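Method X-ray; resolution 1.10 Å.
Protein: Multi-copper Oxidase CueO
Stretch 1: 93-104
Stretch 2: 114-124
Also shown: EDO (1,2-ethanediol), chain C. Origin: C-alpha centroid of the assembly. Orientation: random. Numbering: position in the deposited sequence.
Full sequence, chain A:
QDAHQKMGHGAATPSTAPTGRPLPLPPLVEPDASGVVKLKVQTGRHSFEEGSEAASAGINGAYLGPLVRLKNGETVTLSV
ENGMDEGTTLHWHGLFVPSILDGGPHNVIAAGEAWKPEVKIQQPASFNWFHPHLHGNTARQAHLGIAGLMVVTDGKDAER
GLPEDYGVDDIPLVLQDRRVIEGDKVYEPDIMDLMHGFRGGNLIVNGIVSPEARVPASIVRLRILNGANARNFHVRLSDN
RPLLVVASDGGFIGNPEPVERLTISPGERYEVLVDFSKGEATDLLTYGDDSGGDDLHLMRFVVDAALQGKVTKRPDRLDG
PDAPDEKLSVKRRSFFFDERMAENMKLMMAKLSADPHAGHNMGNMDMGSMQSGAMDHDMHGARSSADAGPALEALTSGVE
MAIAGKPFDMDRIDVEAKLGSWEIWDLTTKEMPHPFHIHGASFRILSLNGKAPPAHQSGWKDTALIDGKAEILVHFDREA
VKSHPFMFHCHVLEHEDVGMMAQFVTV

Stretch 1 (93-104) HGLFVPSILDGG
Stretch 2 114-124: AWKPEVKIQQP

The side chain of Gln-123 supplies both direct hydrogen bonds between the stretches. Its NE2 donates to Gly-94 O at 2.9 Å, and its OE1 accepts from Phe-96 N at 2.8 Å. One amide thus satisfies a carbonyl and an NH two residues apart. Chi1 is p (68°), chi2 is t and chi3 is 89°.

Three waters extend the polar contact. Water 1 donates to Phe-96 O (2.9 Å) and Gln-123 OE1 (2.8 Å) and accepts from Gln-122 N (2.9 Å). Water 2 donates to Phe-96 O and Lys-120 O, both at 2.8 Å. The third links Ile-100 O (2.7 Å) to Trp-115 NE1 (2.9 Å). No backbone-to-backbone hydrogen bond joins the stretches directly; waters 1 and 2 bridge their backbones.

The stretches run antiparallel. CA pairs are Phe-96 with Gln-123 (6.5 Å), Val-97 with Val-119 (7.1 Å), Leu-101 with Pro-117 (5.5 Å) and Gly-103 with Trp-115 (9.3 Å). Stretch 2 is extended, with strands at 114-115 and 118-120. Stretch 1 is mostly loop, with a 3-10 segment at 99-101; Leu-101 N bonds to Pro-98 O at 3.0 Å. Gly-94 has phi/psi 109/-14, where a CB would jam against the preceding carbonyl.

Phe-96 (chi1 m, chi2 22°) points toward stretch 2. Gln-123 CB lies over one face, 3.8 Å from the ring centroid, in a CH-pi contact. Val-119 (chi1 t) is the apolar centre: its CG1 meets Val-97 CG1 at 3.6 Å, and its CG2 meets Leu-101 CD1 at 4.2 Å. Leu-95 (t, p) places CD1 3.7 Å from Ile-121 CD1. Leu-101 is m, t.

Trp-115 (chi1 t, chi2 59°) packs on backbone, with CH2 3.5 Å from Gly-103 N. A CB on Gly-103 would sit tightly, 3.3 Å from that CH2.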

# COMPACT_ATOMS: atom_id res chain seq x y z
N HIS A 93 -2.48 5.85 -5.00
CA HIS A 93 -1.21 5.13 -4.70
C HIS A 93 -1.03 3.98 -5.70
O HIS A 93 -1.60 2.91 -5.54
CB HIS A 93 -1.29 4.68 -3.26
CG HIS A 93 -0.00 4.17 -2.67
ND1 HIS A 93 0.29 4.41 -1.33
CD2 HIS A 93 0.96 3.39 -3.21
CE1 HIS A 93 1.43 3.77 -1.07
NE2 HIS A 93 1.85 3.14 -2.17
N GLY A 94 -0.22 4.26 -6.73
CA GLY A 94 0.00 3.37 -7.83
C GLY A 94 -0.59 3.76 -9.15
O GLY A 94 -0.25 3.23 -10.19
N LEU A 95 -1.51 4.74 -9.13
CA LEU A 95 -2.08 5.24 -10.37
C LEU A 95 -1.13 6.20 -11.03
O LEU A 95 -0.39 6.93 -10.35
CB LEU A 95 -3.44 5.94 -10.08
CG LEU A 95 -4.41 6.04 -11.22
CD1 LEU A 95 -4.91 4.61 -11.60
CD2 LEU A 95 -5.58 6.93 -10.86
N PHE A 96 -1.08 6.17 -12.37
CA PHE A 96 -0.17 7.10 -13.10
C PHE A 96 -0.98 8.33 -13.51
O PHE A 96 -1.79 8.28 -14.45
CB PHE A 96 0.43 6.47 -14.33
CG PHE A 96 1.51 5.43 -14.12
CD1 PHE A 96 1.68 4.71 -12.95
CD2 PHE A 96 2.32 5.11 -15.19
CE1 PHE A 96 2.68 3.73 -12.85
CE2 PHE A 96 3.31 4.13 -15.08
CZ PHE A 96 3.47 3.46 -13.91
N VAL A 97 -0.71 9.44 -12.81
CA VAL A 97 -1.34 10.74 -13.10
C VAL A 97 -0.32 11.84 -12.91
O VAL A 97 0.56 11.74 -12.06
CB VAL A 97 -2.58 11.01 -12.21
CG1 VAL A 97 -3.73 10.09 -12.56
CG2 VAL A 97 -2.26 10.99 -10.72
N PRO A 98 -0.52 12.96 -13.60
CA PRO A 98 0.21 14.17 -13.21
C PRO A 98 -0.23 14.63 -11.84
O PRO A 98 -1.34 14.32 -11.40
CB PRO A 98 -0.16 15.20 -14.28
CG PRO A 98 -1.42 14.72 -14.83
CD PRO A 98 -1.48 13.22 -14.67
N SER A 99 0.64 15.39 -11.17
CA SER A 99 0.37 15.73 -9.78
C SER A 99 -0.89 16.57 -9.58
O SER A 99 -1.49 16.49 -8.52
CB SER A 99 1.55 16.43 -9.13
OG SER A 99 1.69 17.75 -9.69
N ILE A 100 -1.32 17.30 -10.59
CA ILE A 100 -2.55 18.09 -10.46
C ILE A 100 -3.80 17.22 -10.32
O ILE A 100 -4.85 17.76 -9.98
CB ILE A 100 -2.72 19.04 -11.67
CG1 ILE A 100 -2.80 18.34 -13.00
CG2 ILE A 100 -1.69 20.18 -11.56
CD1 ILE A 100 -3.36 19.21 -14.14
N LEU A 101 -3.72 15.91 -10.59
CA LEU A 101 -4.85 14.99 -10.44
C LEU A 101 -4.76 14.14 -9.18
O LEU A 101 -5.64 13.27 -8.99
CB LEU A 101 -4.99 14.09 -11.66
CG LEU A 101 -5.06 14.81 -12.99
CD1 LEU A 101 -5.23 13.85 -14.14
CD2 LEU A 101 -6.11 15.84 -13.05
N ASP A 102 -3.74 14.37 -8.35
CA ASP A 102 -3.53 13.56 -7.15
C ASP A 102 -3.76 14.38 -5.90
O ASP A 102 -3.71 15.61 -5.95
CB ASP A 102 -2.10 12.99 -7.18
CG ASP A 102 -1.91 11.71 -6.35
OD1 ASP A 102 -2.89 11.22 -5.79
OD2 ASP A 102 -0.75 11.27 -6.27
N GLY A 103 -4.05 13.71 -4.79
CA GLY A 103 -4.37 14.38 -3.54
C GLY A 103 -3.21 14.38 -2.55
O GLY A 103 -2.46 13.39 -2.44
N GLY A 104 -3.14 15.43 -1.77
CA GLY A 104 -2.14 15.58 -0.74
C GLY A 104 -2.31 16.88 0.00
O GLY A 104 -3.30 17.57 -0.17
N ALA A 114 -16.32 18.65 -2.39
CA ALA A 114 -16.04 17.58 -3.34
C ALA A 114 -14.83 17.93 -4.19
O ALA A 114 -14.46 19.11 -4.37
CB ALA A 114 -17.25 17.29 -4.21
N TRP A 115 -14.25 16.92 -4.79
CA TRP A 115 -13.05 17.03 -5.67
C TRP A 115 -13.25 15.97 -6.73
O TRP A 115 -13.44 14.79 -6.39
CB TRP A 115 -11.80 16.74 -4.83
CG TRP A 115 -10.50 16.63 -5.56
CD1 TRP A 115 -9.93 17.55 -6.32
CD2 TRP A 115 -9.56 15.51 -5.48
NE1 TRP A 115 -8.68 17.06 -6.78
CE2 TRP A 115 -8.43 15.83 -6.23
CE3 TRP A 115 -9.61 14.26 -4.86
CZ2 TRP A 115 -7.32 14.93 -6.35
CZ3 TRP A 115 -8.55 13.38 -4.98
CH2 TRP A 115 -7.44 13.72 -5.69
N LYS A 116 -13.22 16.37 -8.01
CA LYS A 116 -13.63 15.47 -9.08
C LYS A 116 -12.61 15.42 -10.22
O LYS A 116 -12.89 15.81 -11.38
CB LYS A 116 -14.99 15.88 -9.61
CG LYS A 116 -16.06 15.97 -8.55
CD LYS A 116 -17.43 16.31 -9.08
CE LYS A 116 -18.48 16.40 -7.99
NZ LYS A 116 -19.85 16.59 -8.51
N PRO A 117 -11.37 15.01 -9.94
CA PRO A 117 -10.37 14.90 -10.99
C PRO A 117 -10.78 13.90 -12.08
O PRO A 117 -11.37 12.84 -11.78
CB PRO A 117 -9.12 14.41 -10.25
CG PRO A 117 -9.68 13.70 -9.06
CD PRO A 117 -10.88 14.50 -8.63
N GLU A 118 -10.45 14.24 -13.31
CA GLU A 118 -10.73 13.40 -14.46
C GLU A 118 -9.43 12.80 -14.97
O GLU A 118 -8.52 13.52 -15.36
CB GLU A 118 -11.38 14.24 -15.55
CG GLU A 118 -12.70 14.85 -15.09
CD GLU A 118 -13.35 15.78 -16.08
OE1 GLU A 118 -12.86 15.93 -17.23
OE2 GLU A 118 -14.42 16.33 -15.69
N VAL A 119 -9.35 11.48 -14.94
CA VAL A 119 -8.12 10.73 -15.26
C VAL A 119 -8.28 9.91 -16.50
O VAL A 119 -9.25 9.19 -16.65
CB VAL A 119 -7.72 9.82 -14.06
CG1 VAL A 119 -6.56 8.95 -14.42
CG2 VAL A 119 -7.53 10.64 -12.79
N LYS A 120 -7.25 9.93 -17.33
CA LYS A 120 -7.16 9.10 -18.50
C LYS A 120 -6.11 8.04 -18.21
O LYS A 120 -4.91 8.35 -18.10
CB LYS A 120 -6.80 9.96 -19.71
CG LYS A 120 -6.85 9.17 -21.01
CD LYS A 120 -6.42 9.99 -22.24
CE LYS A 120 -7.37 11.03 -22.64
NZ LYS A 120 -6.93 11.72 -23.88
N ILE A 121 -6.54 6.81 -18.06
CA ILE A 121 -5.65 5.71 -17.61
C ILE A 121 -4.77 5.21 -18.75
O ILE A 121 -5.27 4.86 -19.81
CB ILE A 121 -6.51 4.57 -17.07
CG1 ILE A 121 -7.47 5.02 -15.93
CG2 ILE A 121 -5.63 3.41 -16.64
CD1 ILE A 121 -6.83 5.48 -14.68
N GLN A 122 -3.45 5.18 -18.49
CA GLN A 122 -2.52 4.55 -19.46
C GLN A 122 -1.31 4.10 -18.67
O GLN A 122 -0.41 4.87 -18.36
CB GLN A 122 -2.15 5.50 -20.59
CG GLN A 122 -1.31 4.80 -21.65
CD GLN A 122 -0.87 5.64 -22.80
OE1 GLN A 122 -1.59 6.52 -23.30
NE2 GLN A 122 0.35 5.37 -23.30
N GLN A 123 -1.32 2.82 -18.26
CA GLN A 123 -0.27 2.29 -17.40
C GLN A 123 -0.33 0.77 -17.41
O GLN A 123 -1.37 0.19 -17.76
CB GLN A 123 -0.37 2.82 -15.97
CG GLN A 123 -1.60 2.31 -15.23
CD GLN A 123 -1.70 2.99 -13.90
OE1 GLN A 123 -2.30 4.06 -13.75
NE2 GLN A 123 -1.04 2.40 -12.89
N PRO A 124 0.70 0.08 -16.92
CA PRO A 124 0.62 -1.38 -16.80
C PRO A 124 -0.45 -1.84 -15.86
O PRO A 124 -0.68 -1.24 -14.82
CB PRO A 124 2.02 -1.76 -16.31
CG PRO A 124 2.96 -0.66 -16.78
CD PRO A 124 2.07 0.60 -16.65
C1 EDO C . 0.61 14.01 -4.62
O1 EDO C . 1.13 12.70 -4.89
C2 EDO C . 0.73 14.50 -3.23
O2 EDO C . 0.30 13.50 -2.29
O HOH W 1 -2.87 5.93 -15.79
O HOH W 2 -2.97 9.66 -16.57
O HOH W 3 -6.96 18.55 -8.50